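Local structure of hypothetical protein (2OD6) at residues P33-V36 with K37-S41; A71-E74 with A75-Y79. The protein is of unknown function, but forms a dimer of ferredoxin-like subunits, with a long-chain oxo fatty acid held between helices and sheet, consistent with binding of lipid-like molecules. All coordinates share one frame; numbering follows the deposited sequence.

Contact 1: residues P33-V36 with K37-S41; sequences PVWV and KEMKS. With OHA (10-oxohexadecanoic acid), chain E.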
ATOM      1  N   PRO A  33      -8.984  19.886  -0.751  1.00 14.31           N
ATOM      2  CA  PRO A  33      -8.704  21.101   0.016  1.00 16.08           C
ATOM      3  C   PRO A  33      -9.282  21.129   1.438  1.00 17.05           C
ATOM      4  O   PRO A  33      -8.718  21.806   2.303  1.00 21.68           O
ATOM      5  CB  PRO A  33      -9.325  22.219  -0.841  1.00 16.27           C
ATOM      6  CG  PRO A  33      -9.262  21.681  -2.229  1.00 15.83           C
ATOM      7  CD  PRO A  33      -9.549  20.200  -2.072  1.00 15.73           C
ATOM      8  N   VAL A  34     -10.391  20.429   1.660  1.00 13.02           N
ATOM      9  CA  VAL A  34     -10.967  20.264   2.978  1.00 12.80           C
ATOM     10  C   VAL A  34     -10.230  19.151   3.734  1.00 12.92           C
ATOM     11  O   VAL A  34      -9.581  19.415   4.741  1.00 14.02           O
ATOM     12  CB  VAL A  34     -12.496  19.980   2.887  1.00 11.61           C
ATOM     13  CG1 VAL A  34     -13.106  19.754   4.288  1.00 10.67           C
ATOM     14  CG2 VAL A  34     -13.215  21.154   2.186  1.00 15.10           C
ATOM     15  N   TRP A  35     -10.301  17.913   3.245  1.00 11.47           N
ATOM     16  CA  TRP A  35      -9.919  16.775   4.071  1.00 11.53           C
ATOM     17  C   TRP A  35      -8.418  16.622   4.271  1.00 13.62           C
ATOM     18  O   TRP A  35      -7.994  16.186   5.342  1.00 14.51           O
ATOM     19  CB  TRP A  35     -10.575  15.471   3.611  1.00 14.04           C
ATOM     20  CG  TRP A  35     -10.252  15.006   2.239  1.00 14.18           C
ATOM     21  CD1 TRP A  35     -11.015  15.183   1.122  1.00 15.58           C
ATOM     22  CD2 TRP A  35      -9.108  14.251   1.830  1.00 15.57           C
ATOM     23  NE1 TRP A  35     -10.404  14.626   0.040  1.00 18.86           N
ATOM     24  CE2 TRP A  35      -9.233  14.037   0.440  1.00 18.70           C
ATOM     25  CE3 TRP A  35      -7.988  13.732   2.502  1.00 13.39           C
ATOM     26  CZ2 TRP A  35      -8.277  13.331  -0.301  1.00 22.51           C
ATOM     27  CZ3 TRP A  35      -7.019  13.033   1.762  1.00 21.54           C
ATOM     28  CH2 TRP A  35      -7.171  12.842   0.372  1.00 18.95           C
ATOM     29  N   VAL A  36      -7.602  17.026   3.293  1.00 13.72           N
ATOM     30  CA  VAL A  36      -6.151  16.810   3.401  1.00 13.05           C
ATOM     31  C   VAL A  36      -5.598  17.658   4.534  1.00 12.69           C
ATOM     32  O   VAL A  36      -4.867  17.160   5.403  1.00 10.88           O
ATOM     33  CB  VAL A  36      -5.355  17.089   2.072  1.00 15.08           C
ATOM     34  CG1 VAL A  36      -3.882  16.814   2.287  1.00 15.29           C
ATOM     35  CG2 VAL A  36      -5.845  16.236   0.924  1.00  8.80           C
ATOM     36  N   LYS A  37      -6.001  18.924   4.556  1.00 10.79           N
ATOM     37  CA  LYS A  37      -5.587  19.839   5.589  1.00 12.69           C
ATOM     38  C   LYS A  37      -5.965  19.268   6.954  1.00 10.56           C
ATOM     39  O   LYS A  37      -5.178  19.325   7.898  1.00 12.28           O
ATOM     40  CB  LYS A  37      -6.285  21.185   5.363  1.00 15.64           C
ATOM     41  CG  LYS A  37      -5.724  22.324   6.097  1.00 22.88           C
ATOM     42  CD  LYS A  37      -6.433  23.638   5.727  1.00 33.12           C
ATOM     43  CE  LYS A  37      -7.816  23.778   6.370  1.00 39.32           C
ATOM     44  NZ  LYS A  37      -8.908  23.182   5.529  1.00 40.49           N
ATOM     45  N   GLU A  38      -7.178  18.732   7.058  1.00  8.83           N
ATOM     46  CA  GLU A  38      -7.665  18.243   8.348  1.00  7.06           C
ATOM     47  C   GLU A  38      -6.888  17.044   8.834  1.00  6.84           C
ATOM     48  O   GLU A  38      -6.514  16.969  10.007  1.00  7.35           O
ATOM     49  CB  GLU A  38      -9.152  17.911   8.268  1.00  9.29           C
ATOM     50  CG  GLU A  38     -10.014  19.121   8.071  1.00  8.52           C
ATOM     51  CD  GLU A  38     -10.066  20.060   9.275  1.00 14.66           C
ATOM     52  OE1 GLU A  38      -9.632  19.697  10.384  1.00  9.96           O
ATOM     53  OE2 GLU A  38     -10.573  21.176   9.105  1.00 17.36           O
HETATM   54  N   MSE A  39      -6.641  16.107   7.930  1.00  8.34           N
HETATM   55  CA  MSE A  39      -5.913  14.881   8.275  1.00 10.67           C
HETATM   56  C   MSE A  39      -4.432  15.127   8.609  1.00  6.87           C
HETATM   57  O   MSE A  39      -3.879  14.530   9.540  1.00  6.25           O
HETATM   58  CB  MSE A  39      -6.058  13.838   7.144  1.00 11.72           C
HETATM   59  CG  MSE A  39      -7.439  13.354   6.986  1.00  2.00           C
HETATM   60 SE   MSE A  39      -7.653  11.859   5.756  0.75 13.61          SE
HETATM   61  CE  MSE A  39      -7.232  10.287   6.899  1.00  8.15           C
ATOM     62  N   LYS A  40      -3.794  16.021   7.872  1.00  8.05           N
ATOM     63  CA  LYS A  40      -2.418  16.329   8.139  1.00  9.94           C
ATOM     64  C   LYS A  40      -2.274  17.039   9.450  1.00 11.15           C
ATOM     65  O   LYS A  40      -1.295  16.805  10.162  1.00 11.15           O
ATOM     66  CB  LYS A  40      -1.787  17.138   7.013  1.00 11.27           C
ATOM     67  CG  LYS A  40      -1.605  16.336   5.741  1.00 15.36           C
ATOM     68  CD  LYS A  40      -0.580  16.993   4.856  1.00 16.20           C
ATOM     69  CE  LYS A  40      -0.233  16.091   3.677  1.00 16.37           C
ATOM     70  NZ  LYS A  40       0.546  16.897   2.691  1.00 20.72           N
ATOM     71  N   SER A  41      -3.251  17.885   9.811  1.00 10.57           N
ATOM     72  CA  SER A  41      -3.197  18.574  11.104  1.00  9.99           C
ATOM     73  C   SER A  41      -3.337  17.575  12.248  1.00  8.75           C
ATOM     74  O   SER A  41      -3.042  17.914  13.388  1.00  9.06           O
ATOM     75  CB  SER A  41      -4.298  19.627  11.223  1.00 11.14           C
ATOM     76  OG  SER A  41      -5.562  18.995  11.424  1.00 12.51           O
TER
HETATM   77  O2  OHA E 300      -6.667   4.781   7.914  1.00 14.23           O
HETATM   78  C16 OHA E 300      -7.780   4.468   7.499  1.00 20.78           C
HETATM   79  O3  OHA E 300      -8.188   3.266   7.837  1.00 13.67           O
HETATM   80  C15 OHA E 300      -8.674   5.394   6.689  1.00 22.14           C
HETATM   81  C14 OHA E 300      -9.742   4.623   5.890  1.00 28.73           C
HETATM   82  C13 OHA E 300     -10.857   5.490   5.255  1.00 34.59           C
HETATM   83  C12 OHA E 300     -11.043   5.294   3.736  1.00 38.11           C
HETATM   84  C11 OHA E 300     -12.424   5.739   3.181  1.00 42.40           C
HETATM   85  C10 OHA E 300     -12.400   6.583   1.891  1.00 43.52           C
HETATM   86  C9  OHA E 300     -12.092   8.064   2.209  1.00 50.66           C
HETATM   87  C8  OHA E 300     -11.621   8.948   1.031  1.00 49.81           C
HETATM   88  C7  OHA E 300     -11.113  10.306   1.534  1.00 47.41           C
HETATM   89  O1  OHA E 300      -9.946  10.448   1.891  1.00 36.52           O
HETATM   90  C6  OHA E 300     -11.996  11.530   1.644  1.00 42.93           C
HETATM   91  C5  OHA E 300     -13.396  11.333   1.066  1.00 47.53           C
HETATM   92  C4  OHA E 300     -14.184  12.655   1.118  1.00 46.80           C
HETATM   93  C3  OHA E 300     -15.557  12.642   0.416  1.00 44.51           C
HETATM   94  C2  OHA E 300     -15.554  12.200  -1.054  1.00 39.65           C
HETATM   95  C1  OHA E 300     -16.381  10.934  -1.233  1.00 38.60           C
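With its CG lodged between the backbone N and the carbonyl carbon (chi1 61°), W35 places its indole between V36 CG2 and the bound fatty acid, where the selenium of M39, one turn on, comes close to the six-membered ring. M39 is a selenomethionine; its CG lies anti to the carbonyl carbon and chi2 is extended (-172°), which carries SE to 3.8 Å from W35 CE3. The selenium approaches obliquely, 66° off the ring normal, in a Met-aromatic contact.

Both faces of the indole are in use. V36 CG2 sits over one, while the fatty acid passes across the other, its C6 3.8 Å from W35 CD1 and its keto oxygen O1 above the ring, offset toward the rim. A hydrogen bond from W35 NE1 to the carbonyl of V28 and an edge-to-face contact with F47 further fix the ring. V36 and K40 run side by side, V36 CG1 lying 4.0 Å from K40 CE, and the extended lysine ends in a salt bridge to the C-terminal carboxylate of V110 of the second subunit. In the backbone, M39 N bonds to W35 O (2.9 Å) and K40 N to V36 O (2.9 Å), whereas the bond from E38 N to V34 O is weak. Packing one turn apart on the helix thus supplies an aromatic wall of the fatty-acid pocket in a ferredoxin-like fold.

Contact 2: residues A71-E74 with A75-Y79; sequences ASFE and ANIAY. With OHA (10-oxohexadecanoic acid), chain E; EDO (1,2-ethanediol), chain F.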
ATOM      1  N   ALA A  71      -1.455   7.101  17.635  1.00  7.45           N
ATOM      2  CA  ALA A  71      -2.301   8.224  18.078  1.00  4.81           C
ATOM      3  C   ALA A  71      -2.779   9.045  16.906  1.00  5.70           C
ATOM      4  O   ALA A  71      -3.919   9.488  16.902  1.00  5.28           O
ATOM      5  CB  ALA A  71      -1.550   9.131  19.108  1.00  4.29           C
ATOM      6  N   SER A  72      -1.924   9.226  15.895  1.00  6.16           N
ATOM      7  CA  SER A  72      -2.302  10.003  14.715  1.00  7.21           C
ATOM      8  C   SER A  72      -3.312   9.244  13.871  1.00  7.52           C
ATOM      9  O   SER A  72      -4.267   9.842  13.366  1.00  6.43           O
ATOM     10  CB  SER A  72      -1.077  10.355  13.877  1.00  7.11           C
ATOM     11  OG  SER A  72      -0.169  11.077  14.660  1.00  8.96           O
ATOM     12  N   PHE A  73      -3.094   7.939  13.707  1.00  7.94           N
ATOM     13  CA  PHE A  73      -4.079   7.079  13.048  1.00  8.46           C
ATOM     14  C   PHE A  73      -5.449   7.204  13.726  1.00  9.78           C
ATOM     15  O   PHE A  73      -6.463   7.470  13.059  1.00  9.55           O
ATOM     16  CB  PHE A  73      -3.609   5.607  13.013  1.00 10.05           C
ATOM     17  CG  PHE A  73      -4.743   4.621  12.862  1.00  8.51           C
ATOM     18  CD1 PHE A  73      -5.359   4.433  11.627  1.00  7.99           C
ATOM     19  CD2 PHE A  73      -5.184   3.889  13.953  1.00  9.94           C
ATOM     20  CE1 PHE A  73      -6.413   3.552  11.488  1.00 14.45           C
ATOM     21  CE2 PHE A  73      -6.245   2.999  13.820  1.00 14.06           C
ATOM     22  CZ  PHE A  73      -6.859   2.828  12.593  1.00 10.77           C
ATOM     23  N   GLU A  74      -5.466   7.057  15.058  1.00  8.59           N
ATOM     24  CA  GLU A  74      -6.704   7.110  15.812  1.00  8.94           C
ATOM     25  C   GLU A  74      -7.438   8.458  15.689  1.00  8.38           C
ATOM     26  O   GLU A  74      -8.667   8.484  15.585  1.00 12.59           O
ATOM     27  CB  GLU A  74      -6.451   6.748  17.284  1.00  9.42           C
ATOM     28  CG  GLU A  74      -6.138   5.257  17.487  1.00  9.26           C
ATOM     29  CD  GLU A  74      -5.797   4.883  18.935  1.00 12.75           C
ATOM     30  OE1 GLU A  74      -5.934   5.744  19.819  1.00 25.30           O
ATOM     31  OE2 GLU A  74      -5.374   3.730  19.176  1.00 25.24           O
ATOM     32  N   ALA A  75      -6.697   9.567  15.725  1.00  8.09           N
ATOM     33  CA  ALA A  75      -7.276  10.903  15.597  1.00  7.81           C
ATOM     34  C   ALA A  75      -7.866  11.092  14.217  1.00  8.93           C
ATOM     35  O   ALA A  75      -8.850  11.790  14.039  1.00  8.86           O
ATOM     36  CB  ALA A  75      -6.227  11.973  15.854  1.00  6.44           C
ATOM     37  N   ASN A  76      -7.239  10.485  13.232  1.00 11.47           N
ATOM     38  CA  ASN A  76      -7.717  10.566  11.861  1.00 11.80           C
ATOM     39  C   ASN A  76      -8.980   9.752  11.577  1.00 13.91           C
ATOM     40  O   ASN A  76      -9.886  10.250  10.906  1.00 16.52           O
ATOM     41  CB  ASN A  76      -6.571  10.227  10.900  1.00 12.28           C
ATOM     42  CG  ASN A  76      -5.737  11.451  10.567  1.00 14.69           C
ATOM     43  OD1 ASN A  76      -6.235  12.360   9.931  1.00 19.24           O
ATOM     44  ND2 ASN A  76      -4.498  11.498  11.032  1.00 10.58           N
ATOM     45  N   ILE A  77      -9.063   8.522  12.101  1.00 12.80           N
ATOM     46  CA  ILE A  77     -10.308   7.735  12.098  1.00 13.73           C
ATOM     47  C   ILE A  77     -11.454   8.452  12.811  1.00 14.33           C
ATOM     48  O   ILE A  77     -12.602   8.421  12.375  1.00 14.31           O
ATOM     49  CB  ILE A  77     -10.080   6.357  12.787  1.00 15.49           C
ATOM     50  CG1 ILE A  77      -9.090   5.520  11.986  1.00 20.37           C
ATOM     51  CG2 ILE A  77     -11.394   5.631  13.020  1.00 23.90           C
ATOM     52  CD1 ILE A  77      -9.126   5.724  10.491  1.00 16.27           C
ATOM     53  N   ALA A  78     -11.137   9.085  13.930  1.00 14.29           N
ATOM     54  CA  ALA A  78     -12.096   9.878  14.667  1.00 13.91           C
ATOM     55  C   ALA A  78     -12.641  11.001  13.796  1.00 14.61           C
ATOM     56  O   ALA A  78     -13.848  11.206  13.713  1.00 16.22           O
ATOM     57  CB  ALA A  78     -11.448  10.440  15.920  1.00 13.89           C
ATOM     58  N   TYR A  79     -11.738  11.722  13.147  1.00 16.74           N
ATOM     59  CA  TYR A  79     -12.098  12.816  12.262  1.00 16.73           C
ATOM     60  C   TYR A  79     -12.963  12.299  11.122  1.00 18.45           C
ATOM     61  O   TYR A  79     -13.952  12.919  10.772  1.00 17.85           O
ATOM     62  CB  TYR A  79     -10.841  13.498  11.684  1.00 17.50           C
ATOM     63  CG  TYR A  79     -11.134  14.343  10.481  1.00 14.75           C
ATOM     64  CD1 TYR A  79     -11.780  15.567  10.618  1.00 16.80           C
ATOM     65  CD2 TYR A  79     -10.801  13.916   9.202  1.00 18.88           C
ATOM     66  CE1 TYR A  79     -12.075  16.352   9.505  1.00 15.53           C
ATOM     67  CE2 TYR A  79     -11.108  14.703   8.056  1.00 18.84           C
ATOM     68  CZ  TYR A  79     -11.734  15.907   8.226  1.00 15.37           C
ATOM     69  OH  TYR A  79     -12.038  16.692   7.134  1.00 17.60           O
TER
HETATM   70  O2  OHA E 300      -6.667   4.781   7.914  1.00 14.23           O
HETATM   71  C16 OHA E 300      -7.780   4.468   7.499  1.00 20.78           C
HETATM   72  O3  OHA E 300      -8.188   3.266   7.837  1.00 13.67           O
HETATM   73  C15 OHA E 300      -8.674   5.394   6.689  1.00 22.14           C
HETATM   74  C14 OHA E 300      -9.742   4.623   5.890  1.00 28.73           C
HETATM   75  C13 OHA E 300     -10.857   5.490   5.255  1.00 34.59           C
HETATM   76  C12 OHA E 300     -11.043   5.294   3.736  1.00 38.11           C
HETATM   77  C11 OHA E 300     -12.424   5.739   3.181  1.00 42.40           C
HETATM   78  C10 OHA E 300     -12.400   6.583   1.891  1.00 43.52           C
HETATM   79  C9  OHA E 300     -12.092   8.064   2.209  1.00 50.66           C
HETATM   80  C8  OHA E 300     -11.621   8.948   1.031  1.00 49.81           C
HETATM   81  C7  OHA E 300     -11.113  10.306   1.534  1.00 47.41           C
HETATM   82  O1  OHA E 300      -9.946  10.448   1.891  1.00 36.52           O
HETATM   83  C6  OHA E 300     -11.996  11.530   1.644  1.00 42.93           C
HETATM   84  C5  OHA E 300     -13.396  11.333   1.066  1.00 47.53           C
HETATM   85  C4  OHA E 300     -14.184  12.655   1.118  1.00 46.80           C
HETATM   86  C3  OHA E 300     -15.557  12.642   0.416  1.00 44.51           C
HETATM   87  C2  OHA E 300     -15.554  12.200  -1.054  1.00 39.65           C
HETATM   88  C1  OHA E 300     -16.381  10.934  -1.233  1.00 38.60           C
HETATM   89  C1  EDO F 301      -4.976   1.171  17.384  1.00 43.31           C
HETATM   90  O1  EDO F 301      -6.370   1.454  17.530  1.00 42.55           O
HETATM   91  C2  EDO F 301      -4.777  -0.343  17.433  1.00 44.95           C
HETATM   92  O2  EDO F 301      -3.377  -0.661  17.410  1.00 49.01           O
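The carboxylate end of the fatty-acid pocket is lined here by helix 70-85 of the ferredoxin-like fold, through F73 and I77, one turn apart. The phenylalanine CG is anti to its own backbone nitrogen (chi1 157°), which carries the ring toward I77, one turn further on. There I77 CG1 lies over one ring face, 3.4 Å from F73 CE1, and the two side chains cross at a slant. I77 CD1 continues past the ring to within 3.5 Å of the acid's carboxyl carbon C16, whereas carboxylate oxygen O2 lies in the ring plane at its edge, 3.8 Å from F73 CE1. W53 of the second subunit also meets this ring, nearly perpendicular to it, bringing the dimer partner close to this end of the pocket. Were F73 replaced by alanine, I77 CG1 would probably lose its aromatic partner and a gap would open beside both the ligand carboxylate and W53 of the second subunit.

On another side of the helix, S72 O accepts two hydrogen bonds from N76. The backbone N76 N and the side-chain ND2 reach it from opposite faces of the carbonyl plane, ND2 standing 47° out of that plane. ND2 also makes a weak hydrogen bond to M39 O on helix 18-40, and S72 OG is hydrogen-bonded to D69 OD1. Of the backbone bonds between 71-74 and 75-79, I77 N to F73 O is the straightest, with an N-H...O angle of 170°. At the outer surface, E74 OE2 accepts a hydrogen bond of 3.0 Å from O1 of a 1,2-ethanediol, probably a crystallisation additive.

In the fold
Contact 1 comes first along the chain, near the C-terminal end of helix 18-40, and contact 2 follows in the first part of helix 70-85, after strands 44-52 and 59-67. Their centres are about 12 Å apart, and the two helices meet directly: E38 CB lies 3.3 Å from Y79 CZ, and W35 and M39 also pack against that tyrosine. Both helices belong to a fold with a four-stranded antiparallel sheet ordered 44-52, 59-67, 7-15, 98-109. Both contacts touch the same bound acid, contact 1 near its keto group and contact 2 at its carboxylate, so the two helices contribute to the pocket at separate points along the ligand.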